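Local coordinates for protein NanS-p (Escherichia phage vB_EcoP_24B, PDB 6YP6) that probably acts as a phage-encoded carbohydrate esterase of the NanS-p type, at residues N163-T168 and F179-S184. Numbering follows the deposited sequence.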
loop_
_atom_site.group_PDB
_atom_site.type_symbol
_atom_site.label_atom_id
_atom_site.label_comp_id
_atom_site.label_asym_id
_atom_site.label_seq_id
_atom_site.Cartn_x
_atom_site.Cartn_y
_atom_site.Cartn_z
ATOM N N ASN A 163 -7.209 -16.519 11.060
ATOM C CA ASN A 163 -6.280 -16.921 10.004
ATOM C C ASN A 163 -6.921 -16.936 8.627
ATOM O O ASN A 163 -6.319 -17.456 7.677
ATOM C CB ASN A 163 -5.571 -18.243 10.293
ATOM C CG ASN A 163 -4.511 -18.103 11.361
ATOM O OD1 ASN A 163 -4.023 -17.002 11.644
ATOM N ND2 ASN A 163 -4.135 -19.224 11.955
ATOM N N SER A 164 -8.084 -16.318 8.468
ATOM C CA SER A 164 -8.685 -16.214 7.150
ATOM C C SER A 164 -7.810 -15.358 6.235
ATOM O O SER A 164 -7.355 -14.277 6.616
ATOM C CB SER A 164 -10.073 -15.588 7.249
ATOM O OG SER A 164 -10.602 -15.351 5.952
ATOM N N LEU A 165 -7.608 -15.833 5.023
ATOM C CA LEU A 165 -6.894 -15.100 3.984
ATOM C C LEU A 165 -7.844 -14.312 3.091
ATOM O O LEU A 165 -7.425 -13.768 2.068
ATOM C CB LEU A 165 -6.020 -16.079 3.193
ATOM C CG LEU A 165 -4.923 -16.763 4.026
ATOM C CD1 LEU A 165 -4.360 -17.976 3.310
ATOM C CD2 LEU A 165 -3.806 -15.795 4.346
ATOM N N GLN A 166 -9.115 -14.224 3.462
ATOM C CA GLN A 166 -10.109 -13.454 2.727
ATOM C C GLN A 166 -10.128 -12.024 3.246
ATOM O O GLN A 166 -10.546 -11.767 4.382
ATOM C CB GLN A 166 -11.474 -14.111 2.885
ATOM C CG GLN A 166 -12.583 -13.343 2.217
ATOM C CD GLN A 166 -13.854 -14.120 2.270
ATOM O OE1 GLN A 166 -14.491 -14.214 3.333
ATOM N NE2 GLN A 166 -14.222 -14.732 1.162
ATOM N N VAL A 167 -9.720 -11.092 2.385
ATOM C CA VAL A 167 -9.503 -9.685 2.705
ATOM C C VAL A 167 -10.589 -8.861 2.033
ATOM O O VAL A 167 -11.021 -9.162 0.919
ATOM C CB VAL A 167 -8.108 -9.259 2.190
ATOM C CG1 VAL A 167 -7.853 -7.781 2.375
ATOM C CG2 VAL A 167 -7.032 -10.050 2.903
ATOM N N THR A 168 -11.041 -7.815 2.717
ATOM C CA THR A 168 -12.003 -6.903 2.118
ATOM C C THR A 168 -11.330 -5.570 1.857
ATOM O O THR A 168 -10.847 -4.929 2.806
ATOM C CB THR A 168 -13.237 -6.716 3.004
ATOM O OG1 THR A 168 -13.842 -7.987 3.240
ATOM C CG2 THR A 168 -14.270 -5.807 2.319
ATOM N N PHE A 179 -11.823 -10.562 -1.497
ATOM C CA PHE A 179 -10.967 -11.412 -2.313
ATOM C C PHE A 179 -10.089 -12.228 -1.383
ATOM O O PHE A 179 -9.863 -11.855 -0.231
ATOM C CB PHE A 179 -10.098 -10.580 -3.285
ATOM C CG PHE A 179 -9.107 -9.684 -2.595
ATOM C CD1 PHE A 179 -9.483 -8.474 -2.038
ATOM C CD2 PHE A 179 -7.777 -10.056 -2.521
ATOM C CE1 PHE A 179 -8.549 -7.670 -1.398
ATOM C CE2 PHE A 179 -6.842 -9.260 -1.891
ATOM C CZ PHE A 179 -7.228 -8.068 -1.335
ATOM N N THR A 180 -9.585 -13.348 -1.884
ATOM C CA THR A 180 -8.717 -14.209 -1.100
ATOM C C THR A 180 -7.277 -14.072 -1.583
ATOM O O THR A 180 -7.000 -14.147 -2.783
ATOM C CB THR A 180 -9.200 -15.656 -1.144
ATOM O OG1 THR A 180 -10.503 -15.728 -0.553
ATOM C CG2 THR A 180 -8.268 -16.574 -0.365
ATOM N N LEU A 181 -6.365 -13.856 -0.638
ATOM C CA LEU A 181 -4.953 -13.796 -0.971
ATOM C C LEU A 181 -4.522 -15.110 -1.595
ATOM O O LEU A 181 -4.996 -16.184 -1.218
ATOM C CB LEU A 181 -4.109 -13.544 0.273
ATOM C CG LEU A 181 -4.328 -12.201 0.967
ATOM C CD1 LEU A 181 -3.633 -12.187 2.314
ATOM C CD2 LEU A 181 -3.856 -11.027 0.132
ATOM N N THR A 182 -3.609 -15.022 -2.554
ATOM C CA THR A 182 -3.012 -16.175 -3.204
ATOM C C THR A 182 -1.505 -15.986 -3.187
ATOM O O THR A 182 -0.992 -14.937 -2.798
ATOM C CB THR A 182 -3.483 -16.333 -4.659
ATOM O OG1 THR A 182 -2.969 -15.265 -5.457
ATOM C CG2 THR A 182 -4.985 -16.344 -4.758
ATOM N N GLN A 183 -0.790 -17.000 -3.647
ATOM C CA GLN A 183 0.620 -16.799 -3.947
ATOM C C GLN A 183 0.771 -15.737 -5.035
ATOM O O GLN A 183 -0.135 -15.480 -5.828
ATOM C CB GLN A 183 1.264 -18.117 -4.369
ATOM C CG GLN A 183 1.194 -19.173 -3.267
ATOM C CD GLN A 183 2.010 -20.411 -3.561
ATOM O OE1 GLN A 183 2.810 -20.432 -4.490
ATOM N NE2 GLN A 183 1.825 -21.449 -2.752
ATOM N N SER A 184 1.950 -15.123 -5.073
ATOM C CA SER A 184 2.242 -14.028 -5.985
ATOM C C SER A 184 3.654 -14.192 -6.533
ATOM O O SER A 184 4.507 -14.776 -5.863
ATOM C CB SER A 184 2.171 -12.691 -5.233
ATOM O OG SER A 184 2.780 -11.622 -5.934
HETATM O O HOH W 1 -12.655 -14.248 -1.002
#
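Phe179 holds CG between its backbone N and carbonyl carbon (chi1 65°), while Val167 sets CG1 anti to its own N (chi1 175°); the two side chains lie side by side, pointing the same way, across the open end of a beta hairpin, strand 166-171 paired antiparallel with strand 174-180. Val167 comes over one face of the Phe179 ring as a CH-pi contact, its CB 4.2 Å from the ring centroid and displaced toward the rim, with CG1 against CZ. A flat aromatic ring suits position 179 because it offers that face to the valine. A beta-branched valine suits its own place because its second methyl, CG2, is left to meet CG of Leu181 at 4.0 Å. Leu165 and Leu181 cross at about a right angle, and leucine's branched end lets them touch methyl to methyl, CD2 to CD1. Phe157 and Phe159 of strand 152-159 also pack on Val167, and Tyr130 meets the Phe179 ring; Val167, Phe179 and Leu181 are buried.

Val167 and Phe179 form a hydrogen-bonded pair: Val167 N gives to Phe179 O at 2.7 Å, and Phe179 N returns a bond to Val167 O at 2.9 Å. Beyond the neighbouring non-hydrogen-bonded pair, Gln166 with Thr180, the bonding continues from Leu181 N to Leu165 O, 2.9 Å long and nearly straight at 170°. Ser164 opens an ST turn, its OG accepting from Gln166 N at 3.1 Å.

Gln166 and Thr180 occupy the other, exposed face, where polar side chains can meet solvent. There the extended Gln166 chain reaches a water that accepts from NE2 at 2.7 Å and is also hydrogen-bonded to Thr180 OG1 at 2.7 Å.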